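Local coordinates for concanavalin A-like lectin protein kinase family protein (Theobroma cacao, PDB 6CTH) that probably transfers phosphate from ATP to protein hydroxyl groups as a plant receptor-like kinase, at residues Leu138-Lys143 with Leu162-Asp167. Residues are numbered along the deposited sequence; the frame is centred on the assembly and turned at random.
With MG (magnesium ion), chain C.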
ATOM      1  N   LEU A 138       7.816  10.884  -1.287  1.00 28.91           N
ATOM      2  CA  LEU A 138       6.562  10.592  -1.979  1.00 28.93           C
ATOM      3  C   LEU A 138       6.694   9.163  -2.401  1.00 28.05           C
ATOM      4  O   LEU A 138       7.685   8.798  -3.018  1.00 28.93           O
ATOM      5  CB  LEU A 138       6.400  11.481  -3.206  1.00 29.59           C
ATOM      6  CG  LEU A 138       6.360  12.964  -2.918  1.00 30.53           C
ATOM      7  CD1 LEU A 138       6.161  13.728  -4.217  1.00 31.11           C
ATOM      8  CD2 LEU A 138       5.247  13.288  -1.962  1.00 30.27           C
ATOM      9  N   HIS A 139       5.748   8.337  -1.988  1.00 27.44           N
ATOM     10  CA  HIS A 139       5.820   6.890  -2.198  1.00 27.15           C
ATOM     11  C   HIS A 139       5.550   6.483  -3.657  1.00 27.52           C
ATOM     12  O   HIS A 139       6.311   5.673  -4.258  1.00 27.09           O
ATOM     13  CB  HIS A 139       4.819   6.217  -1.255  1.00 26.82           C
ATOM     14  CG  HIS A 139       4.877   4.729  -1.281  1.00 26.78           C
ATOM     15  ND1 HIS A 139       4.355   3.965  -2.336  1.00 26.47           N
ATOM     16  CD2 HIS A 139       5.449   3.852  -0.420  1.00 26.40           C
ATOM     17  CE1 HIS A 139       4.580   2.683  -2.079  1.00 26.48           C
ATOM     18  NE2 HIS A 139       5.264   2.589  -0.936  1.00 26.37           N
ATOM     19  N   ARG A 140       4.439   6.976  -4.182  1.00 28.11           N
ATOM     20  CA  ARG A 140       4.068   6.797  -5.578  1.00 29.01           C
ATOM     21  C   ARG A 140       3.489   5.445  -5.965  1.00 29.18           C
ATOM     22  O   ARG A 140       3.127   5.242  -7.116  1.00 29.42           O
ATOM     23  CB  ARG A 140       5.221   7.200  -6.492  1.00 30.00           C
ATOM     24  CG  ARG A 140       5.547   8.678  -6.390  1.00 31.34           C
ATOM     25  CD  ARG A 140       6.696   9.070  -7.290  1.00 32.58           C
ATOM     26  NE  ARG A 140       6.322   9.025  -8.695  1.00 33.38           N
ATOM     27  CZ  ARG A 140       7.068   8.484  -9.649  1.00 34.67           C
ATOM     28  NH1 ARG A 140       8.234   7.936  -9.352  1.00 35.52           N
ATOM     29  NH2 ARG A 140       6.647   8.491 -10.901  1.00 35.56           N
ATOM     30  N   ASP A 141       3.375   4.533  -5.011  1.00 28.51           N
ATOM     31  CA  ASP A 141       2.750   3.242  -5.313  1.00 28.76           C
ATOM     32  C   ASP A 141       2.021   2.631  -4.145  1.00 28.19           C
ATOM     33  O   ASP A 141       2.135   1.427  -3.852  1.00 27.89           O
ATOM     34  CB  ASP A 141       3.760   2.298  -5.910  1.00 29.10           C
ATOM     35  CG  ASP A 141       3.120   1.176  -6.749  1.00 29.90           C
ATOM     36  OD1 ASP A 141       1.943   1.286  -7.136  1.00 29.42           O
ATOM     37  OD2 ASP A 141       3.864   0.223  -7.047  1.00 29.66           O
ATOM     38  N   ILE A 142       1.265   3.457  -3.464  1.00 27.62           N
ATOM     39  CA  ILE A 142       0.462   2.980  -2.389  1.00 27.68           C
ATOM     40  C   ILE A 142      -0.662   2.085  -2.937  1.00 28.41           C
ATOM     41  O   ILE A 142      -1.451   2.567  -3.739  1.00 28.76           O
ATOM     42  CB  ILE A 142      -0.068   4.149  -1.579  1.00 27.82           C
ATOM     43  CG1 ILE A 142       1.107   4.877  -0.887  1.00 27.69           C
ATOM     44  CG2 ILE A 142      -1.102   3.692  -0.585  1.00 27.90           C
ATOM     45  CD1 ILE A 142       0.738   6.291  -0.441  1.00 28.13           C
ATOM     46  N   LYS A 143      -0.746   0.843  -2.464  1.00 28.41           N
ATOM     47  CA  LYS A 143      -1.808  -0.073  -2.802  1.00 29.29           C
ATOM     48  C   LYS A 143      -1.744  -1.260  -1.819  1.00 29.97           C
ATOM     49  O   LYS A 143      -0.737  -1.414  -1.121  1.00 28.99           O
ATOM     50  CB  LYS A 143      -1.632  -0.574  -4.252  1.00 29.63           C
ATOM     51  CG  LYS A 143      -0.296  -1.151  -4.546  1.00 29.88           C
ATOM     52  CD  LYS A 143      -0.141  -1.563  -6.040  1.00 30.55           C
ATOM     53  CE  LYS A 143       1.197  -2.077  -6.428  1.00 31.56           C
ATOM     54  NZ  LYS A 143       1.276  -2.491  -7.873  1.00 32.58           N
ATOM     55  N   LEU A 162       9.473   3.233  -6.735  1.00 31.32           N
ATOM     56  CA  LEU A 162       9.059   4.481  -7.376  1.00 31.67           C
ATOM     57  C   LEU A 162       9.152   5.704  -6.445  1.00 30.92           C
ATOM     58  O   LEU A 162       8.822   6.830  -6.854  1.00 31.44           O
ATOM     59  CB  LEU A 162       7.629   4.352  -7.913  1.00 32.59           C
ATOM     60  CG  LEU A 162       7.434   3.436  -9.105  1.00 33.61           C
ATOM     61  CD1 LEU A 162       5.977   3.416  -9.487  1.00 34.30           C
ATOM     62  CD2 LEU A 162       8.311   3.934 -10.241  1.00 34.87           C
ATOM     63  N   ALA A 163       9.576   5.500  -5.192  1.00 29.85           N
ATOM     64  CA  ALA A 163       9.556   6.572  -4.208  1.00 29.85           C
ATOM     65  C   ALA A 163      10.620   7.617  -4.506  1.00 30.56           C
ATOM     66  O   ALA A 163      11.685   7.288  -5.047  1.00 30.56           O
ATOM     67  CB  ALA A 163       9.764   5.994  -2.807  1.00 29.58           C
ATOM     68  N   ARG A 164      10.335   8.862  -4.161  1.00 31.43           N
ATOM     69  CA  ARG A 164      11.280   9.926  -4.406  1.00 33.17           C
ATOM     70  C   ARG A 164      11.410  10.908  -3.256  1.00 33.82           C
ATOM     71  O   ARG A 164      10.443  11.199  -2.569  1.00 32.93           O
ATOM     72  CB  ARG A 164      10.867  10.707  -5.656  1.00 34.52           C
ATOM     73  CG  ARG A 164      10.792   9.878  -6.922  1.00 35.53           C
ATOM     74  CD  ARG A 164      12.177   9.504  -7.411  1.00 36.97           C
ATOM     75  NE  ARG A 164      12.125   8.769  -8.667  1.00 39.19           N
ATOM     76  CZ  ARG A 164      12.040   7.450  -8.757  1.00 39.40           C
ATOM     77  NH1 ARG A 164      12.000   6.708  -7.665  1.00 39.83           N
ATOM     78  NH2 ARG A 164      11.997   6.870  -9.944  1.00 41.45           N
ATOM     79  N   LEU A 165      12.624  11.398  -3.048  1.00 35.66           N
ATOM     80  CA  LEU A 165      12.862  12.456  -2.070  1.00 38.43           C
ATOM     81  C   LEU A 165      12.565  13.816  -2.643  1.00 41.21           C
ATOM     82  O   LEU A 165      12.891  14.073  -3.794  1.00 41.87           O
ATOM     83  CB  LEU A 165      14.341  12.443  -1.656  1.00 40.32           C
ATOM     84  CG  LEU A 165      14.747  11.288  -0.778  1.00 40.95           C
ATOM     85  CD1 LEU A 165      16.263  11.274  -0.639  1.00 42.73           C
ATOM     86  CD2 LEU A 165      14.135  11.384   0.614  1.00 41.62           C
ATOM     87  N   VAL A 166      11.945  14.694  -1.874  1.00 42.76           N
ATOM     88  CA  VAL A 166      11.691  16.057  -2.332  1.00 46.50           C
ATOM     89  C   VAL A 166      12.807  16.969  -1.780  1.00 52.32           C
ATOM     90  O   VAL A 166      12.759  17.360  -0.616  1.00 50.03           O
ATOM     91  CB  VAL A 166      10.292  16.524  -1.883  1.00 47.43           C
ATOM     92  CG1 VAL A 166       9.926  17.895  -2.442  1.00 49.24           C
ATOM     93  CG2 VAL A 166       9.248  15.498  -2.282  1.00 47.86           C
ATOM     94  N   ASP A 167      13.811  17.234  -2.625  1.00 60.85           N
ATOM     95  CA  ASP A 167      14.823  18.316  -2.494  1.00 68.45           C
ATOM     96  C   ASP A 167      15.868  18.031  -1.426  1.00 72.17           C
ATOM     97  O   ASP A 167      16.970  17.562  -1.735  1.00 77.47           O
ATOM     98  CB  ASP A 167      14.167  19.708  -2.268  1.00 73.33           C
ATOM     99  CG  ASP A 167      15.048  20.890  -2.764  1.00 77.72           C
ATOM    100  OD1 ASP A 167      15.653  20.804  -3.865  1.00 80.53           O
ATOM    101  OD2 ASP A 167      15.120  21.925  -2.057  1.00 80.96           O
TER
HETATM  102 MG    MG C 602       5.661  -0.637  -7.155  1.00 31.11          MG
HETATM  103  O   HOH W   1       7.230   3.017  -4.729  1.00 29.13           O
HETATM  104  O   HOH W   2       4.786  -2.460  -7.167  1.00 33.42           O
HETATM  105  O   HOH W   3       5.511  -0.393  -9.219  1.00 35.03           O
HETATM  106  O   HOH W   4       7.702  -1.380  -7.543  1.00 32.58           O
HETATM  107  O   HOH W   5       6.709   1.174  -6.913  1.00 34.08           O
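L138 and R164 form an antiparallel hydrogen-bonded pair, a worked example of how a protein kinase joins its catalytic loop to the chain just beyond the DFG motif. L138 N donates to R164 O at 2.9 Å and R164 N returns the bond to L138 O, both nearly straight and in the carbonyl planes. One residue on the packing is close: A163 CA lies 3.1 Å from L138 O in a CA-H...O contact, with H139 O a second, longer acceptor. A water extends the link, donating to H139 O and accepting from L162 N.

R140, the arginine of the HRD motif, reaches back across the other segment. Its chain bends at chi3 (70°) and brings NH1 to a lone pair of L162 O, 2.8 Å away, while CD lies against the same oxygen. The bond is bent, 144° at the hydrogen. NH1 also sits over the centre of one face of the R164 guanidinium, the two planes 67° apart; R164 NH1 turns back to A163 O, approaching from above the carbonyl plane. The two like charges lie close together, and backbone carbonyls (L162 O and L176 O for R140, A163 O for R164) accept their N-H groups, which may offset the repulsion. D141, the HRD aspartate, barely touches L162, but its OD2 binds magnesium at 2.0 Å alongside D159, and its OD1 bonds to T180.

The solvent side is looser: exposed V166 touches L138 through CG2, 3.9 Å from L138 CG and near CD1, and beyond it D167 is poorly ordered.

Strand 164-166 thus pairs with strand 136-138 as a two-stranded sheet in the C-lobe. Helix 54-66 meets L162, R164 and L165, whereas helix 196-212 receives L138 and, through D199, bonds the backbone N of H139 and R140.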